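Local coordinates for Tlr1174 protein (Synechococcus elongatus, PDB 2OZT), which catalyses the metal-dependent dehydration of 2-succinyl-6-hydroxy-2,4-cyclohexadiene-1-carboxylate to 2-succinylbenzoate on the route to phylloquinone, at residues 6-10 with 318-322; 155-159 with 189-193. All coordinates share one frame. Residues are numbered along the deposited sequence.

In the fold
The chain begins in the antiparallel sheet of the N-terminal capping domain of this enolase-superfamily enzyme, where 6-10 lies on strand 3-20. It then enters the barrel domain of parallel strands and helices. There interaction 2 closes a short loop, joining the end of helix 144-157 to the turn before strand 192-196, with strand 163-167 and helix 174-187 between its segments. Past the barrel, helix 312-320 brings the last modelled residues back to the first strand. Interaction 1 thereby closes a loop of 307 intervening residues, in which interaction 2 is nested. The two lie on opposite sides of the chain's centre, their own centres about 44 Å apart.

Interaction 1. Residues 6-10 with 318-322; sequences QWRIY and LWERL
In this enolase-superfamily enzyme, the C-terminal helix 312-320 returns to the antiparallel sheet of the N-terminal capping domain and packs on its first strand. Residues 6-10 are extended; 318-320 are helical, and the nearest CA atoms are those of R8 and L322, 7.5 Å apart. Side chains alternate along the strand: Q6 and R8 point their CA-to-CB bonds toward 318-322, while W7 and I9 point away, W7 packing on helix 58-67. R8 starts with chi1 m and then runs fully extended (t, t), laying its guanidinium flat on the indole of W319 (chi1 t, chi2 -101°). The planes are 15° apart, with centres separated by 3.8 Å. CZ of R8 makes an off-centre cation-pi contact, 3.8 Å from the centroid of the W319 five-membered ring, while CD of R8 sits 3.6 Å above the centroid of the six-membered ring, a CH-pi contact. R34 of the adjacent strand also makes a cation-pi contact with W319. L322 (chi1 m, chi2 p) directs CD2 to the strand, 3.1 Å from I9 O, 3.8 Å from R8 CB and 4.1 Å from Y10 CB; the Y10 hydroxyl is hydrogen-bonded to E46 and R304. NH1 of R8 donates a weak hydrogen bond to W319 O (2.8 Å, 122°). One water bridges the indole to Q6, accepting from W319 NE1 at 2.9 Å and donating to Q6 OE1 at 2.7 Å.

Interaction 2. Residues 155-159 with 189-193; sequences LAALP and NGKIE
A single lysine ammonium group bridges two backbone carbonyls where a helix ends: NZ of K191 donates hydrogen bonds to L155 O and L158 O, both at 2.9 Å. To reach them the K191 side chain leaves with chi1 m and continues t, t, t, passing L158, whose CB is 4.2 Å from K191 CD. Residues 155-157 are the last of their helix; L158 leaves helical geometry (phi/psi -62/141) and P159 follows extended. In the other segment, N189 to I192 form a type I beta turn closed by I192 N to N189 O at 2.9 Å. An Asx turn overlaps it, N189 OD1 accepting from K191 N at 2.7 Å. The contact belongs to the (beta/alpha)7beta barrel of the enolase superfamily: the turn leads into strand 192-196, next to strand 163-167, on which L164 touches both L155 and I192. L155 (m, t) points toward the turn, placing CD1 3.8 Å from N189 CB and CD2 3.9 Å from K191 CB. The nearest CA pair, L155 and K191, is 7.2 Å apart. Farther along strand 192-196 comes the Mg(2+) ligand E196, its side chain about 10 Å from that of I192. I192 (m, m) turns CD1 to within 4.2 Å of L155 CD2.

Interaction 1. Residues 6-10 with 318-322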
loop_
_atom_site.group_PDB
_atom_site.type_symbol
_atom_site.label_atom_id
_atom_site.label_comp_id
_atom_site.label_asym_id
_atom_site.label_seq_id
_atom_site.Cartn_x
_atom_site.Cartn_y
_atom_site.Cartn_z
ATOM N N GLN A 6 -0.618 26.013 -2.755
ATOM C CA GLN A 6 0.643 26.088 -2.042
ATOM C C GLN A 6 1.045 24.653 -1.723
ATOM O O GLN A 6 0.205 23.742 -1.685
ATOM C CB GLN A 6 0.479 26.824 -0.720
ATOM C CG GLN A 6 0.015 28.299 -0.787
ATOM C CD GLN A 6 -0.353 28.780 0.592
ATOM O OE1 GLN A 6 -1.455 28.513 1.090
ATOM N NE2 GLN A 6 0.582 29.449 1.246
ATOM N N TRP A 7 2.343 24.470 -1.444
ATOM C CA TRP A 7 2.872 23.164 -1.011
ATOM C C TRP A 7 3.848 23.397 0.143
ATOM O O TRP A 7 4.481 24.476 0.237
ATOM C CB TRP A 7 3.515 22.459 -2.199
ATOM C CG TRP A 7 4.796 23.041 -2.645
ATOM C CD1 TRP A 7 4.987 24.010 -3.609
ATOM C CD2 TRP A 7 6.118 22.638 -2.212
ATOM N NE1 TRP A 7 6.346 24.257 -3.761
ATOM C CE2 TRP A 7 7.046 23.440 -2.899
ATOM C CE3 TRP A 7 6.589 21.696 -1.284
ATOM C CZ2 TRP A 7 8.432 23.327 -2.691
ATOM C CZ3 TRP A 7 7.962 21.593 -1.067
ATOM C CH2 TRP A 7 8.860 22.394 -1.761
ATOM N N ARG A 8 3.940 22.410 1.043
ATOM C CA ARG A 8 4.874 22.404 2.163
ATOM C C ARG A 8 5.464 21.027 2.305
ATOM O O ARG A 8 4.722 20.050 2.256
ATOM C CB ARG A 8 4.177 22.753 3.476
ATOM C CG ARG A 8 3.707 24.229 3.469
ATOM C CD ARG A 8 2.909 24.662 4.716
ATOM N NE ARG A 8 2.561 26.102 4.669
ATOM C CZ ARG A 8 1.904 26.771 5.634
ATOM N NH1 ARG A 8 1.513 26.161 6.749
ATOM N NH2 ARG A 8 1.639 28.072 5.484
ATOM N N ILE A 9 6.777 20.971 2.527
ATOM C CA ILE A 9 7.438 19.708 2.905
ATOM C C ILE A 9 7.086 19.352 4.331
ATOM O O ILE A 9 6.857 20.232 5.164
ATOM C CB ILE A 9 8.946 19.822 2.737
ATOM C CG1 ILE A 9 9.544 18.416 2.580
ATOM C CG2 ILE A 9 9.587 20.565 3.935
ATOM C CD1 ILE A 9 11.018 18.393 2.143
ATOM N N TYR A 10 7.054 18.040 4.600
ATOM C CA TYR A 10 6.976 17.518 5.971
ATOM C C TYR A 10 8.031 16.465 6.173
ATOM O O TYR A 10 8.439 15.857 5.226
ATOM C CB TYR A 10 5.574 16.972 6.277
ATOM C CG TYR A 10 5.196 15.620 5.678
ATOM C CD1 TYR A 10 5.663 14.433 6.237
ATOM C CD2 TYR A 10 4.350 15.542 4.577
ATOM C CE1 TYR A 10 5.282 13.203 5.738
ATOM C CE2 TYR A 10 3.944 14.296 4.060
ATOM C CZ TYR A 10 4.420 13.131 4.645
ATOM O OH TYR A 10 4.017 11.901 4.149
ATOM N N LEU A 318 -3.594 20.686 10.552
ATOM C CA LEU A 318 -2.446 19.908 10.105
ATOM C C LEU A 318 -1.570 20.832 9.271
ATOM O O LEU A 318 -0.360 20.914 9.481
ATOM C CB LEU A 318 -2.921 18.701 9.276
ATOM C CG LEU A 318 -1.969 17.548 8.986
ATOM C CD1 LEU A 318 -1.359 16.960 10.273
ATOM C CD2 LEU A 318 -2.734 16.463 8.293
ATOM N N TRP A 319 -2.198 21.561 8.352
ATOM C CA TRP A 319 -1.489 22.482 7.474
ATOM C C TRP A 319 -0.779 23.589 8.273
ATOM O O TRP A 319 0.390 23.882 8.018
ATOM C CB TRP A 319 -2.469 23.086 6.455
ATOM C CG TRP A 319 -1.863 24.119 5.548
ATOM C CD1 TRP A 319 -1.972 25.493 5.667
ATOM C CD2 TRP A 319 -1.075 23.889 4.387
ATOM N NE1 TRP A 319 -1.272 26.108 4.668
ATOM C CE2 TRP A 319 -0.713 25.152 3.859
ATOM C CE3 TRP A 319 -0.611 22.722 3.732
ATOM C CZ2 TRP A 319 0.065 25.296 2.710
ATOM C CZ3 TRP A 319 0.156 22.878 2.589
ATOM C CH2 TRP A 319 0.465 24.153 2.078
ATOM N N GLU A 320 -1.488 24.199 9.215
ATOM C CA GLU A 320 -0.937 25.348 9.954
ATOM C C GLU A 320 0.184 24.943 10.911
ATOM O O GLU A 320 1.101 25.727 11.180
ATOM C CB GLU A 320 -2.065 26.090 10.673
ATOM C CG GLU A 320 -2.882 26.906 9.683
ATOM C CD GLU A 320 -4.156 27.499 10.251
ATOM O OE1 GLU A 320 -4.502 27.209 11.416
ATOM O OE2 GLU A 320 -4.820 28.257 9.507
ATOM N N ARG A 321 0.116 23.707 11.388
ATOM C CA ARG A 321 1.126 23.128 12.271
ATOM C C ARG A 321 2.505 23.153 11.622
ATOM O O ARG A 321 3.516 23.035 12.320
ATOM C CB ARG A 321 0.731 21.692 12.606
ATOM C CG ARG A 321 1.185 21.158 13.947
ATOM C CD ARG A 321 0.196 20.084 14.468
ATOM N NE ARG A 321 0.106 18.915 13.590
ATOM C CZ ARG A 321 0.881 17.835 13.686
ATOM N NH1 ARG A 321 1.817 17.759 14.628
ATOM N NH2 ARG A 321 0.722 16.824 12.841
ATOM N N LEU A 322 2.543 23.316 10.293
ATOM C CA LEU A 322 3.798 23.363 9.535
ATOM C C LEU A 322 4.408 24.769 9.493
ATOM O O LEU A 322 3.770 25.753 9.901
ATOM C CB LEU A 322 3.627 22.783 8.115
ATOM C CG LEU A 322 3.714 21.245 8.018
ATOM C CD1 LEU A 322 2.391 20.570 8.226
ATOM C CD2 LEU A 322 4.255 20.803 6.685
HETATM O O HOH W 1 -1.302 28.820 3.759
#

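Interaction 2. Residues 155-159 with 189-193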
loop_
_atom_site.group_PDB
_atom_site.type_symbol
_atom_site.label_atom_id
_atom_site.label_comp_id
_atom_site.label_asym_id
_atom_site.label_seq_id
_atom_site.Cartn_x
_atom_site.Cartn_y
_atom_site.Cartn_z
ATOM N N LEU A 155 -1.182 -22.250 12.255
ATOM C CA LEU A 155 -2.409 -22.654 11.592
ATOM C C LEU A 155 -3.308 -23.472 12.497
ATOM O O LEU A 155 -4.531 -23.348 12.422
ATOM C CB LEU A 155 -2.116 -23.440 10.329
ATOM C CG LEU A 155 -1.477 -22.687 9.176
ATOM C CD1 LEU A 155 -1.068 -23.668 8.107
ATOM C CD2 LEU A 155 -2.480 -21.655 8.642
ATOM N N ALA A 156 -2.699 -24.302 13.345
ATOM C CA ALA A 156 -3.473 -25.051 14.343
ATOM C C ALA A 156 -4.139 -24.178 15.396
ATOM O O ALA A 156 -5.247 -24.490 15.861
ATOM C CB ALA A 156 -2.581 -26.083 14.992
ATOM N N ALA A 157 -3.471 -23.092 15.784
ATOM C CA ALA A 157 -3.956 -22.186 16.825
ATOM C C ALA A 157 -4.998 -21.147 16.363
ATOM O O ALA A 157 -5.861 -20.764 17.131
ATOM C CB ALA A 157 -2.789 -21.480 17.437
ATOM N N LEU A 158 -4.891 -20.673 15.121
ATOM C CA LEU A 158 -5.805 -19.609 14.663
ATOM C C LEU A 158 -7.241 -20.091 14.688
ATOM O O LEU A 158 -7.527 -21.237 14.353
ATOM C CB LEU A 158 -5.431 -19.144 13.249
ATOM C CG LEU A 158 -4.174 -18.274 13.149
ATOM C CD1 LEU A 158 -3.780 -18.135 11.678
ATOM C CD2 LEU A 158 -4.471 -16.903 13.706
ATOM N N PRO A 159 -8.179 -19.224 15.098
ATOM C CA PRO A 159 -9.575 -19.704 15.180
ATOM C C PRO A 159 -10.215 -19.932 13.826
ATOM O O PRO A 159 -9.744 -19.402 12.803
ATOM C CB PRO A 159 -10.308 -18.545 15.886
ATOM C CG PRO A 159 -9.220 -17.734 16.549
ATOM C CD PRO A 159 -8.052 -17.833 15.577
ATOM N N ASN A 189 -3.441 -25.011 3.861
ATOM C CA ASN A 189 -4.614 -24.965 4.647
ATOM C C ASN A 189 -5.498 -23.891 4.030
ATOM O O ASN A 189 -4.989 -22.918 3.491
ATOM C CB ASN A 189 -4.121 -24.539 6.031
ATOM C CG ASN A 189 -5.198 -24.531 7.060
ATOM O OD1 ASN A 189 -6.155 -23.781 6.947
ATOM N ND2 ASN A 189 -5.035 -25.352 8.103
ATOM N N GLY A 190 -6.811 -24.060 4.143
ATOM C CA GLY A 190 -7.760 -23.058 3.653
ATOM C C GLY A 190 -7.556 -21.694 4.275
ATOM O O GLY A 190 -8.067 -20.696 3.756
ATOM N N LYS A 191 -6.800 -21.647 5.373
ATOM C CA LYS A 191 -6.457 -20.375 6.027
ATOM C C LYS A 191 -5.374 -19.585 5.270
ATOM O O LYS A 191 -5.329 -18.371 5.412
ATOM C CB LYS A 191 -6.049 -20.569 7.505
ATOM C CG LYS A 191 -7.152 -21.150 8.424
ATOM C CD LYS A 191 -6.651 -21.352 9.871
ATOM C CE LYS A 191 -7.802 -21.891 10.784
ATOM N NZ LYS A 191 -7.305 -22.745 11.930
ATOM N N ILE A 192 -4.542 -20.242 4.462
ATOM C CA ILE A 192 -3.508 -19.499 3.627
ATOM C C ILE A 192 -4.065 -18.738 2.404
ATOM O O ILE A 192 -4.489 -19.329 1.419
ATOM C CB ILE A 192 -2.327 -20.413 3.189
ATOM C CG1 ILE A 192 -1.635 -21.040 4.416
ATOM C CG2 ILE A 192 -1.311 -19.646 2.403
ATOM C CD1 ILE A 192 -0.712 -20.101 5.198
ATOM N N GLU A 193 -4.016 -17.418 2.446
ATOM C CA GLU A 193 -4.620 -16.645 1.381
ATOM C C GLU A 193 -3.683 -16.476 0.188
ATOM O O GLU A 193 -4.076 -16.649 -0.971
ATOM C CB GLU A 193 -5.017 -15.287 1.938
ATOM C CG GLU A 193 -5.869 -14.462 0.987
ATOM C CD GLU A 193 -6.306 -13.135 1.576
ATOM O OE1 GLU A 193 -5.799 -12.733 2.638
ATOM O OE2 GLU A 193 -7.198 -12.507 0.969
#